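Local coordinates for endoglucanase (Thermotoga maritima, PDB 2FVG), which is named an endoglucanase but belongs to the M42 peptidases and probably works as an aminopeptidase dependent on two divalent metal ions per subunit, at residues Pro213-Ile217 with Ile335-Ser340; Lys234-His238 with Gln274-Arg278. All blocks are in the same frame, centred on the assembly; numbering follows the deposited sequence.

Contact 1 (Pro213-Ile217 with Ile335-Ser340); sequences PTCAI and IVEVVS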
loop_
_atom_site.group_PDB
_atom_site.type_symbol
_atom_site.label_atom_id
_atom_site.label_comp_id
_atom_site.label_asym_id
_atom_site.label_seq_id
_atom_site.Cartn_x
_atom_site.Cartn_y
_atom_site.Cartn_z
ATOM N N PRO A 213 11.501 -13.531 11.966
ATOM C CA PRO A 213 11.869 -13.989 10.627
ATOM C C PRO A 213 13.373 -13.999 10.384
ATOM O O PRO A 213 14.102 -13.221 11.002
ATOM C CB PRO A 213 11.191 -12.966 9.699
ATOM C CG PRO A 213 10.983 -11.713 10.551
ATOM C CD PRO A 213 10.936 -12.161 11.979
ATOM N N THR A 214 13.838 -14.881 9.500
ATOM C CA THR A 214 15.258 -14.902 9.112
ATOM C C THR A 214 15.519 -13.637 8.278
ATOM O O THR A 214 16.553 -12.970 8.421
ATOM C CB THR A 214 15.591 -16.188 8.305
ATOM O OG1 THR A 214 15.328 -17.321 9.123
ATOM C CG2 THR A 214 17.037 -16.238 7.885
ATOM N N CYS A 215 14.566 -13.304 7.407
ATOM C CA CYS A 215 14.655 -12.106 6.585
ATOM C C CYS A 215 13.290 -11.723 6.045
ATOM O O CYS A 215 12.352 -12.512 6.110
ATOM C CB CYS A 215 15.653 -12.285 5.444
ATOM S SG CYS A 215 15.170 -13.501 4.254
ATOM N N ALA A 216 13.205 -10.518 5.488
ATOM C CA ALA A 216 11.961 -9.942 5.003
ATOM C C ALA A 216 12.080 -9.352 3.589
ATOM O O ALA A 216 13.156 -8.929 3.161
ATOM C CB ALA A 216 11.512 -8.837 5.996
ATOM N N ILE A 217 10.965 -9.332 2.870
ATOM C CA ILE A 217 10.881 -8.683 1.558
ATOM C C ILE A 217 9.743 -7.697 1.752
ATOM O O ILE A 217 8.651 -8.106 2.123
ATOM C CB ILE A 217 10.520 -9.693 0.442
ATOM C CG1 ILE A 217 11.661 -10.675 0.201
ATOM C CG2 ILE A 217 10.262 -8.994 -0.903
ATOM C CD1 ILE A 217 11.232 -11.825 -0.732
ATOM N N ILE A 335 16.904 -16.385 -0.977
ATOM C CA ILE A 335 16.989 -15.150 -0.237
ATOM C C ILE A 335 17.099 -15.421 1.267
ATOM O O ILE A 335 17.704 -14.649 2.001
ATOM C CB ILE A 335 15.820 -14.198 -0.608
ATOM C CG1 ILE A 335 16.211 -12.748 -0.312
ATOM C CG2 ILE A 335 14.474 -14.665 0.019
ATOM C CD1 ILE A 335 15.128 -11.726 -0.610
ATOM N N VAL A 336 16.527 -16.533 1.716
ATOM C CA VAL A 336 16.606 -16.931 3.115
ATOM C C VAL A 336 17.961 -17.595 3.357
ATOM O O VAL A 336 18.639 -17.306 4.337
ATOM C CB VAL A 336 15.454 -17.901 3.513
ATOM C CG1 VAL A 336 15.723 -18.535 4.854
ATOM C CG2 VAL A 336 14.091 -17.187 3.511
ATOM N N GLU A 337 18.363 -18.465 2.442
ATOM C CA GLU A 337 19.625 -19.178 2.570
ATOM C C GLU A 337 20.865 -18.262 2.588
ATOM O O GLU A 337 21.830 -18.564 3.287
ATOM C CB GLU A 337 19.723 -20.243 1.471
ATOM C CG GLU A 337 18.619 -21.294 1.588
ATOM C CD GLU A 337 18.439 -22.147 0.340
ATOM O OE1 GLU A 337 19.108 -21.887 -0.683
ATOM O OE2 GLU A 337 17.613 -23.089 0.383
ATOM N N VAL A 338 20.838 -17.144 1.862
ATOM C CA VAL A 338 22.008 -16.248 1.816
ATOM C C VAL A 338 22.327 -15.480 3.117
ATOM O O VAL A 338 23.424 -14.940 3.266
ATOM C CB VAL A 338 21.998 -15.239 0.601
ATOM C CG1 VAL A 338 22.147 -15.977 -0.736
ATOM C CG2 VAL A 338 20.765 -14.334 0.612
ATOM N N VAL A 339 21.382 -15.421 4.044
ATOM C CA VAL A 339 21.597 -14.686 5.289
ATOM C C VAL A 339 21.588 -15.586 6.513
ATOM O O VAL A 339 21.416 -15.111 7.637
ATOM C CB VAL A 339 20.579 -13.528 5.474
ATOM C CG1 VAL A 339 20.886 -12.396 4.503
ATOM C CG2 VAL A 339 19.134 -14.015 5.343
ATOM N N SER A 340 21.760 -16.884 6.281
ATOM C CA SER A 340 21.766 -17.878 7.349
ATOM C C SER A 340 22.710 -19.040 7.017
ATOM O O SER A 340 23.345 -19.053 5.957
ATOM C CB SER A 340 20.337 -18.373 7.652
ATOM O OG SER A 340 19.691 -18.867 6.490
ATOM O OXT SER A 340 22.877 -19.985 7.797
#

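Contact 2 (Lys234-His238 with Gln274-Arg278); sequences KWATH and QMKRR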
loop_
_atom_site.group_PDB
_atom_site.type_symbol
_atom_site.label_atom_id
_atom_site.label_comp_id
_atom_site.label_asym_id
_atom_site.label_seq_id
_atom_site.Cartn_x
_atom_site.Cartn_y
_atom_site.Cartn_z
ATOM N N LYS A 234 13.412 11.704 -16.830
ATOM C CA LYS A 234 14.468 10.856 -17.388
ATOM C C LYS A 234 15.247 10.062 -16.325
ATOM O O LYS A 234 15.488 8.858 -16.504
ATOM C CB LYS A 234 15.396 11.670 -18.298
ATOM C CG LYS A 234 16.427 10.835 -19.049
ATOM C CD LYS A 234 17.151 11.646 -20.102
ATOM C CE LYS A 234 18.095 10.772 -20.919
ATOM N NZ LYS A 234 18.768 11.569 -21.991
ATOM N N TRP A 235 15.620 10.718 -15.222
ATOM C CA TRP A 235 16.356 10.051 -14.132
ATOM C C TRP A 235 15.415 9.688 -12.962
ATOM O O TRP A 235 15.518 10.223 -11.863
ATOM C CB TRP A 235 17.551 10.905 -13.662
ATOM C CG TRP A 235 18.302 11.536 -14.803
ATOM C CD1 TRP A 235 18.331 12.867 -15.131
ATOM C CD2 TRP A 235 19.086 10.862 -15.800
ATOM N NE1 TRP A 235 19.099 13.068 -16.255
ATOM C CE2 TRP A 235 19.573 11.856 -16.691
ATOM C CE3 TRP A 235 19.431 9.523 -16.025
ATOM C CZ2 TRP A 235 20.393 11.549 -17.791
ATOM C CZ3 TRP A 235 20.257 9.214 -17.125
ATOM C CH2 TRP A 235 20.723 10.227 -17.990
ATOM N N ALA A 236 14.499 8.766 -13.218
ATOM C CA ALA A 236 13.523 8.342 -12.222
ATOM C C ALA A 236 13.187 6.883 -12.442
ATOM O O ALA A 236 13.678 6.285 -13.392
ATOM C CB ALA A 236 12.265 9.198 -12.331
ATOM N N THR A 237 12.377 6.316 -11.548
ATOM C CA THR A 237 11.913 4.949 -11.649
ATOM C C THR A 237 10.783 5.023 -12.668
ATOM O O THR A 237 9.822 5.785 -12.483
ATOM C CB THR A 237 11.384 4.436 -10.294
ATOM O OG1 THR A 237 12.336 4.729 -9.269
ATOM C CG2 THR A 237 11.158 2.938 -10.344
ATOM N N HIS A 238 10.876 4.255 -13.745
ATOM C CA HIS A 238 9.863 4.400 -14.793
ATOM C C HIS A 238 8.829 3.330 -14.982
ATOM O O HIS A 238 9.107 2.146 -14.818
ATOM C CB HIS A 238 10.544 4.656 -16.131
ATOM C CG HIS A 238 11.443 5.849 -16.109
ATOM N ND1 HIS A 238 10.985 7.121 -15.815
ATOM C CD2 HIS A 238 12.767 5.969 -16.356
ATOM C CE1 HIS A 238 11.995 7.969 -15.867
ATOM N NE2 HIS A 238 13.086 7.298 -16.199
ATOM N N GLN A 274 14.416 -2.695 -12.621
ATOM C CA GLN A 274 15.202 -1.470 -12.723
ATOM C C GLN A 274 15.729 -1.157 -11.346
ATOM O O GLN A 274 15.283 -1.762 -10.378
ATOM C CB GLN A 274 14.369 -0.281 -13.255
ATOM C CG GLN A 274 13.121 0.084 -12.422
ATOM C CD GLN A 274 12.254 1.120 -13.113
ATOM O OE1 GLN A 274 12.759 2.121 -13.603
ATOM N NE2 GLN A 274 10.939 0.881 -13.164
HETATM N N MSE A 275 16.702 -0.252 -11.271
HETATM C CA MSE A 275 17.200 0.240 -9.998
HETATM C C MSE A 275 16.201 1.257 -9.516
HETATM O O MSE A 275 15.548 1.921 -10.298
HETATM C CB MSE A 275 18.547 0.936 -10.141
HETATM C CG MSE A 275 19.645 0.055 -10.713
HETATM SE SE MSE A 275 19.985 -1.510 -9.551
HETATM C CE MSE A 275 21.303 -2.517 -10.686
ATOM N N LYS A 276 16.103 1.382 -8.211
ATOM C CA LYS A 276 15.228 2.324 -7.596
ATOM C C LYS A 276 15.888 3.708 -7.669
ATOM O O LYS A 276 17.007 3.896 -7.180
ATOM C CB LYS A 276 15.026 1.882 -6.156
ATOM C CG LYS A 276 14.450 2.938 -5.235
ATOM C CD LYS A 276 12.978 3.082 -5.380
ATOM C CE LYS A 276 12.497 4.234 -4.496
ATOM N NZ LYS A 276 12.988 4.155 -3.083
ATOM N N ARG A 277 15.218 4.654 -8.327
ATOM C CA ARG A 277 15.686 6.039 -8.427
ATOM C C ARG A 277 14.603 6.934 -7.881
ATOM O O ARG A 277 13.500 6.968 -8.424
ATOM C CB ARG A 277 16.007 6.435 -9.870
ATOM C CG ARG A 277 17.303 5.853 -10.369
ATOM C CD ARG A 277 17.646 6.301 -11.770
ATOM N NE ARG A 277 16.762 5.703 -12.775
ATOM C CZ ARG A 277 16.942 5.835 -14.089
ATOM N NH1 ARG A 277 17.981 6.522 -14.557
ATOM N NH2 ARG A 277 16.093 5.275 -14.941
ATOM N N ARG A 278 14.904 7.656 -6.806
ATOM C CA ARG A 278 13.929 8.547 -6.186
ATOM C C ARG A 278 14.493 9.953 -6.125
ATOM O O ARG A 278 15.618 10.133 -5.655
ATOM C CB ARG A 278 13.632 8.043 -4.776
ATOM C CG ARG A 278 12.687 8.898 -3.951
ATOM C CD ARG A 278 12.632 8.380 -2.516
ATOM N NE ARG A 278 11.822 9.232 -1.656
HETATM O O HOH W 1 10.888 7.672 -9.197
#

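Contact 1 (Pro213-Ile217 with Ile335-Ser340)
I217 and I335 meet at the inner end of this strand-to-helix contact, where CG1 of I217 lies 3.7 Å from CD1 of I335. The I335 chain is fully extended, with CG1 opposite the backbone N (chi1 -156°), and this carries its terminal methyl out to the strand. This end is well buried: I335 also rests on I258 and I262 of helix 256-268, and I217 on I326 and L329 of helix 316-332. C215 continues the buried side. Its SG, swung between its own N and carbonyl carbon (chi1 66°), sits over the backbone at I335 and V336, 3.9 Å from CA of V336 and 3.6 Å from the carbonyl O of I335, while CG2 of V336 touches the same sulfur.

Toward the C terminus the contact thins out. CG2 of V339 reaches CB of C215 at 3.9 Å, and the T214 methyl CG2 lies among CG1 of V336, CG2 of V339 and CB of S340, the last of them 3.9 Å from it. No clear hydrogen bond joins the two segments; within 335-340, OG of S340 bonds to O of V336 (2.9 Å) from above the carbonyl plane, and NZ of K54 is a second partner of the hydroxyl. The terminal residue itself is exposed. Buried on one side and reaching the exposed C terminus on the other, the contact shows a C-terminal helix packed on the start of a parallel strand, 215-224, as in the alpha/beta/alpha sandwich of zinc-dependent exopeptidases.

Contact 2 (Lys234-His238 with Gln274-Arg278)
Q274 turns its carboxamide to the backbone of H238 and uses both ends of it. OE1 accepts the H238 N-H at 2.8 Å in a nearly straight bond (163°), and NE2 returns a bond to H238 O, also at 2.8 Å, with that oxygen close to the amide plane. The carbonyl O of G242 takes a second bond from NE2, so NE2 has two acceptors and OE1 one donor, which holds the amide against flipping. The methyl CG2 of T237 lies 3.5 Å from CD of Q274. With an alanine here, the N-H and carbonyl of H238, and O of G242, would probably lose these partners, and the T237 methyl part of its packing.

The glutamine belongs to the short strand 274-275, which pairs in parallel with strand 244-245 at the edge of the large mixed sheet; its side chain thereby fastens the loop running from strand 215-224 to strand 244-245 by imitating a backbone pairing.

Further along, the carbonyl O of R277 is met by several donors. OG1 of T237 gives it a short bond of 2.7 Å from above the carbonyl plane, a water donates to it, and T237 N adds a weak one; the same water accepts from T237 N. The R277 side chain bends at chi3 (-71°), which lays one guanidinium face over the backbone at W235 and A236. NH2 comes to 3.0 Å from O of A236, while NH1 sits at the edge of the W235 indole, near CE3. On the loop side, NE2 of H238 donates to O of K234 (2.9 Å), in the plane of the imidazole, and E232 accepts from the N-H groups of both K234 and W235.

Early in the chain comes strand 55-61, against which strand 215-224 later aligns in parallel. Contact 1 opens at 213-217, where that strand starts. Its end leads into the loop holding 234-238, and after strand 244-245 and helix 256-268 the chain reaches 274-278, closing contact 2 across 35 intervening residues. Strand 297-306 and helix 316-332 follow before 335-340 closes contact 1, across 117 residues. In sequence, contact 2 thus falls entirely between the two halves of contact 1, without crossing it. Both reach the same mixed sheet, contact 1 joining the C-terminal helix to it and contact 2 a loop to its edge; their centres lie 26 Å apart.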